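Local coordinates for protein cellulase CEL9M (Clostridium cellulolyticum, PDB 1IA6) that probably cleaves internal beta-1,4-glucosidic linkages of cellulose and related glucans, as a metal-binding glycoside hydrolase of family 9, at residues I14-D18 / K93-Q97; G75-Y79 / L164-N168. All coordinates share one frame; numbering follows the deposited sequence.

Contact 1 (I14-D18 / K93-Q97)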
# COMPACT_ATOMS: atom_id res chain seq x y z
N ILE A 14 -3.29 -11.07 -1.60
CA ILE A 14 -4.26 -10.55 -0.65
C ILE A 14 -4.07 -11.24 0.70
O ILE A 14 -4.14 -10.61 1.75
CB ILE A 14 -5.70 -10.81 -1.14
CG1 ILE A 14 -5.95 -10.04 -2.44
CG2 ILE A 14 -6.70 -10.41 -0.06
CD1 ILE A 14 -7.22 -10.46 -3.16
N ILE A 15 -3.81 -12.55 0.65
CA ILE A 15 -3.59 -13.35 1.85
C ILE A 15 -2.41 -12.84 2.67
O ILE A 15 -2.42 -12.91 3.90
CB ILE A 15 -3.36 -14.83 1.47
CG1 ILE A 15 -4.71 -15.51 1.22
CG2 ILE A 15 -2.57 -15.55 2.55
CD1 ILE A 15 -4.60 -16.87 0.53
N PHE A 16 -1.40 -12.32 1.99
CA PHE A 16 -0.21 -11.79 2.65
C PHE A 16 -0.53 -10.89 3.85
O PHE A 16 0.10 -11.00 4.90
CB PHE A 16 0.64 -10.99 1.66
CG PHE A 16 1.65 -10.09 2.33
CD1 PHE A 16 2.77 -10.63 2.94
CD2 PHE A 16 1.44 -8.72 2.38
CE1 PHE A 16 3.68 -9.80 3.60
CE2 PHE A 16 2.35 -7.89 3.03
CZ PHE A 16 3.47 -8.43 3.64
N PHE A 17 -1.49 -10.00 3.68
CA PHE A 17 -1.84 -9.07 4.74
C PHE A 17 -2.19 -9.71 6.08
O PHE A 17 -2.00 -9.09 7.13
CB PHE A 17 -2.95 -8.14 4.25
CG PHE A 17 -2.49 -7.20 3.17
CD1 PHE A 17 -1.78 -6.04 3.49
CD2 PHE A 17 -2.69 -7.51 1.83
CE1 PHE A 17 -1.28 -5.22 2.49
CE2 PHE A 17 -2.19 -6.69 0.82
CZ PHE A 17 -1.48 -5.54 1.15
N ASP A 18 -2.67 -10.95 6.05
CA ASP A 18 -2.99 -11.67 7.28
C ASP A 18 -1.75 -11.81 8.16
O ASP A 18 -1.86 -11.86 9.39
CB ASP A 18 -3.53 -13.08 6.95
CG ASP A 18 -5.04 -13.11 6.75
OD1 ASP A 18 -5.66 -12.03 6.68
OD2 ASP A 18 -5.60 -14.22 6.65
N LYS A 93 -12.57 -11.87 0.96
CA LYS A 93 -11.32 -11.76 1.72
C LYS A 93 -10.77 -10.34 1.60
O LYS A 93 -10.32 -9.76 2.59
CB LYS A 93 -10.30 -12.77 1.19
CG LYS A 93 -9.00 -12.83 1.99
CD LYS A 93 -9.24 -13.31 3.42
CE LYS A 93 -7.93 -13.43 4.19
NZ LYS A 93 -8.12 -13.93 5.58
N MET A 94 -10.82 -9.78 0.40
CA MET A 94 -10.32 -8.43 0.18
C MET A 94 -11.05 -7.43 1.09
O MET A 94 -10.42 -6.57 1.70
CB MET A 94 -10.53 -8.03 -1.29
CG MET A 94 -10.03 -6.64 -1.63
SD MET A 94 -8.22 -6.53 -1.56
CE MET A 94 -7.96 -5.12 -2.60
N LEU A 95 -12.37 -7.55 1.18
CA LEU A 95 -13.15 -6.66 2.02
C LEU A 95 -12.78 -6.80 3.49
O LEU A 95 -12.80 -5.83 4.24
CB LEU A 95 -14.65 -6.91 1.82
CG LEU A 95 -15.19 -6.38 0.49
CD1 LEU A 95 -16.62 -6.84 0.28
CD2 LEU A 95 -15.09 -4.87 0.46
N GLN A 96 -12.43 -8.02 3.90
CA GLN A 96 -12.03 -8.24 5.28
C GLN A 96 -10.71 -7.51 5.56
O GLN A 96 -10.56 -6.89 6.61
CB GLN A 96 -11.87 -9.74 5.56
CG GLN A 96 -13.14 -10.53 5.27
CD GLN A 96 -13.05 -11.97 5.74
OE1 GLN A 96 -12.04 -12.64 5.55
NE2 GLN A 96 -14.12 -12.45 6.37
N GLN A 97 -9.77 -7.57 4.62
CA GLN A 97 -8.48 -6.91 4.81
C GLN A 97 -8.69 -5.41 4.91
O GLN A 97 -8.09 -4.73 5.75
CB GLN A 97 -7.53 -7.20 3.64
CG GLN A 97 -7.39 -8.68 3.28
CD GLN A 97 -6.94 -9.54 4.45
OE1 GLN A 97 -7.56 -9.54 5.51
NE2 GLN A 97 -5.85 -10.28 4.25
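Two bends at chi2 bring Lys93 and Gln97 of helix 91-107 onto Asp18: Lys93 sets out with CG anti to its N (chi1 -175°) before turning, whereas Gln97 keeps CG beside its N and folds at chi2 -57°. The ammonium then meets the syn lone pair of the carboxylate, with Lys93 NZ 2.8 Å from Asp18 OD2 in a salt bridge. Both hydrogens of the Gln97 amide nitrogen are spent on 14-18. Gln97 NE2 lies 3.0 Å from Ile14 O, in a nearly straight bond, and 3.0 Å from Asp18 OD1, which it meets from above the carboxylate plane. Since both acceptors lie close to the amide plane, the rotation of the amide is fixed. Lys21 bonds to Asp18 OD1 and Gln97 OE1, so two lysines would probably stabilise the Asp18 anion. Alongside the polar cluster, Ile14 CG2 packs 3.8 Å from Gln97 CG and 3.9 Å from Lys93 CG, while Met94 SD lies near Ile14 CG1, and the methionine also touches Phe85 and Val420. This is buried packing of helix 6-15 and the residues after it against helix 91-107, in the (alpha/alpha)6 barrel of the family 9 catalytic module.

Contact 2 (G75-Y79 / L164-N168)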
# COMPACT_ATOMS: atom_id res chain seq x y z
N GLY A 75 -7.99 -0.21 -1.75
CA GLY A 75 -9.36 0.21 -2.01
C GLY A 75 -9.54 0.62 -3.46
O GLY A 75 -10.58 0.36 -4.07
N TRP A 76 -8.52 1.27 -4.03
CA TRP A 76 -8.58 1.71 -5.41
C TRP A 76 -8.62 0.49 -6.34
O TRP A 76 -9.34 0.50 -7.34
CB TRP A 76 -7.35 2.59 -5.73
CG TRP A 76 -7.42 3.32 -7.05
CD1 TRP A 76 -8.55 3.65 -7.74
CD2 TRP A 76 -6.32 3.86 -7.79
NE1 TRP A 76 -8.22 4.37 -8.87
CE2 TRP A 76 -6.86 4.51 -8.92
CE3 TRP A 76 -4.93 3.86 -7.61
CZ2 TRP A 76 -6.06 5.15 -9.87
CZ3 TRP A 76 -4.13 4.50 -8.56
CH2 TRP A 76 -4.70 5.14 -9.67
N SER A 77 -7.85 -0.53 -5.99
CA SER A 77 -7.80 -1.76 -6.78
C SER A 77 -9.18 -2.40 -6.88
O SER A 77 -9.61 -2.81 -7.97
CB SER A 77 -6.82 -2.75 -6.14
OG SER A 77 -5.53 -2.19 -5.99
N LEU A 78 -9.87 -2.49 -5.75
CA LEU A 78 -11.20 -3.10 -5.71
C LEU A 78 -12.22 -2.25 -6.47
O LEU A 78 -13.09 -2.77 -7.16
CB LEU A 78 -11.65 -3.27 -4.25
CG LEU A 78 -13.00 -3.96 -4.02
CD1 LEU A 78 -12.96 -5.37 -4.58
CD2 LEU A 78 -13.29 -3.99 -2.53
N TYR A 79 -12.09 -0.94 -6.33
CA TYR A 79 -13.00 -0.00 -6.99
C TYR A 79 -12.88 -0.05 -8.51
O TYR A 79 -13.89 -0.06 -9.22
CB TYR A 79 -12.72 1.42 -6.51
CG TYR A 79 -13.64 2.47 -7.12
CD1 TYR A 79 -14.95 2.61 -6.67
CD2 TYR A 79 -13.20 3.30 -8.14
CE1 TYR A 79 -15.80 3.57 -7.22
CE2 TYR A 79 -14.04 4.26 -8.70
CZ TYR A 79 -15.34 4.39 -8.24
OH TYR A 79 -16.16 5.34 -8.78
N LEU A 164 -12.93 5.49 -0.15
CA LEU A 164 -12.99 4.33 -1.02
C LEU A 164 -13.76 3.21 -0.34
O LEU A 164 -14.46 2.45 -0.99
CB LEU A 164 -11.57 3.88 -1.41
CG LEU A 164 -11.03 4.68 -2.60
CD1 LEU A 164 -9.51 4.60 -2.68
CD2 LEU A 164 -11.68 4.15 -3.87
N MET A 165 -13.64 3.11 0.98
CA MET A 165 -14.37 2.07 1.70
C MET A 165 -15.87 2.38 1.59
O MET A 165 -16.69 1.47 1.41
CB MET A 165 -13.95 2.00 3.17
CG MET A 165 -14.54 0.79 3.90
SD MET A 165 -14.12 -0.76 3.07
CE MET A 165 -14.39 -1.95 4.38
N TYR A 166 -16.23 3.66 1.70
CA TYR A 166 -17.63 4.04 1.57
C TYR A 166 -18.13 3.57 0.21
O TYR A 166 -19.18 2.95 0.10
CB TYR A 166 -17.79 5.56 1.67
CG TYR A 166 -19.09 6.08 1.10
CD1 TYR A 166 -20.30 5.89 1.77
CD2 TYR A 166 -19.12 6.73 -0.14
CE1 TYR A 166 -21.51 6.34 1.22
CE2 TYR A 166 -20.32 7.17 -0.70
CZ TYR A 166 -21.52 6.97 -0.02
OH TYR A 166 -22.71 7.39 -0.56
N LEU A 167 -17.35 3.85 -0.83
CA LEU A 167 -17.71 3.47 -2.19
C LEU A 167 -17.77 1.96 -2.40
O LEU A 167 -18.63 1.46 -3.11
CB LEU A 167 -16.72 4.08 -3.19
CG LEU A 167 -16.74 5.61 -3.27
CD1 LEU A 167 -15.53 6.11 -4.07
CD2 LEU A 167 -18.05 6.07 -3.91
N ASN A 168 -16.85 1.23 -1.76
CA ASN A 168 -16.80 -0.22 -1.90
C ASN A 168 -17.69 -1.01 -0.93
O ASN A 168 -17.96 -2.18 -1.16
CB ASN A 168 -15.36 -0.74 -1.73
CG ASN A 168 -14.42 -0.27 -2.82
OD1 ASN A 168 -14.79 -0.23 -3.99
ND2 ASN A 168 -13.18 0.06 -2.45
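Gly75 and Leu164 mark the tight end of this helix pair, their CA atoms only 5.6 Å apart, and the segments diverge slightly to 6.4 Å between the CA atoms of Tyr79 and Asn168. The axes of the two short segments run in the same general direction, crossing at 30° with a closest approach of 9.5 Å. With no side chain on Gly75, Leu164 lies against the backbone of 75-79: its CD1 reaches Trp76 N at 3.7 Å, and its CD2 rests against both Gly75 O and Tyr79 CB. Asn168 fills the next position. Its CG stands beside the backbone N (chi1 -66°), which directs the amide across the interface, where Asn168 ND2 donates to Gly75 O at 3.1 Å with an N-H...O angle of 154°. Tyr79 crosses Asn168 at about a right angle, with Asn168 OD1 at the ring edge and close against Tyr79 CA. Leu78 slides past this amide in the opposite direction, bringing its CD2 within 3.9 Å of Asn168 CG, and continues onto Leu95 and Leu98 of helix 91-107.

Towards the partly exposed side the fit is looser. Tyr79 CE1 lies obliquely 4.1 Å from Leu167 CD1, and Trp219 of helix 210-224 packs edge-to-face on the same tyrosine as well as touching Leu164 and Leu167.

Gly75 O thus accepts twice, from Tyr79 N within its own helix and from Asn168 ND2, the two donors arriving from opposite faces of the carbonyl plane. The Tyr79 N to Gly75 O bond stays at 3.0 Å and Asn168 N still bonds to Leu164 O, which implies that the asparagine adds a polar link between neighbouring helices without breaking either helix, set among largely apolar side-chain contacts.

How the contacts relate
From the N terminus, helix 6-15 supplies the first segment of contact 1, and helix 64-80 the first segment of contact 2. The chain then returns through helix 91-107, closing the first contact across 74 residues, and helix 152-169 closes the second across 84. The segments therefore alternate, and the two closures cross rather than nest. Their centres are 14 Å apart, and they touch directly: Leu95 CD2 lies 3.6 Å from Leu78 CD2, while Leu95 O packs near Met165 CE. Helix 91-107 accordingly lies against both helices of contact 2 and links the N-terminal segment to helices 64-80 and 152-169, while Phe17 also touches Leu74 of helix 64-80 directly.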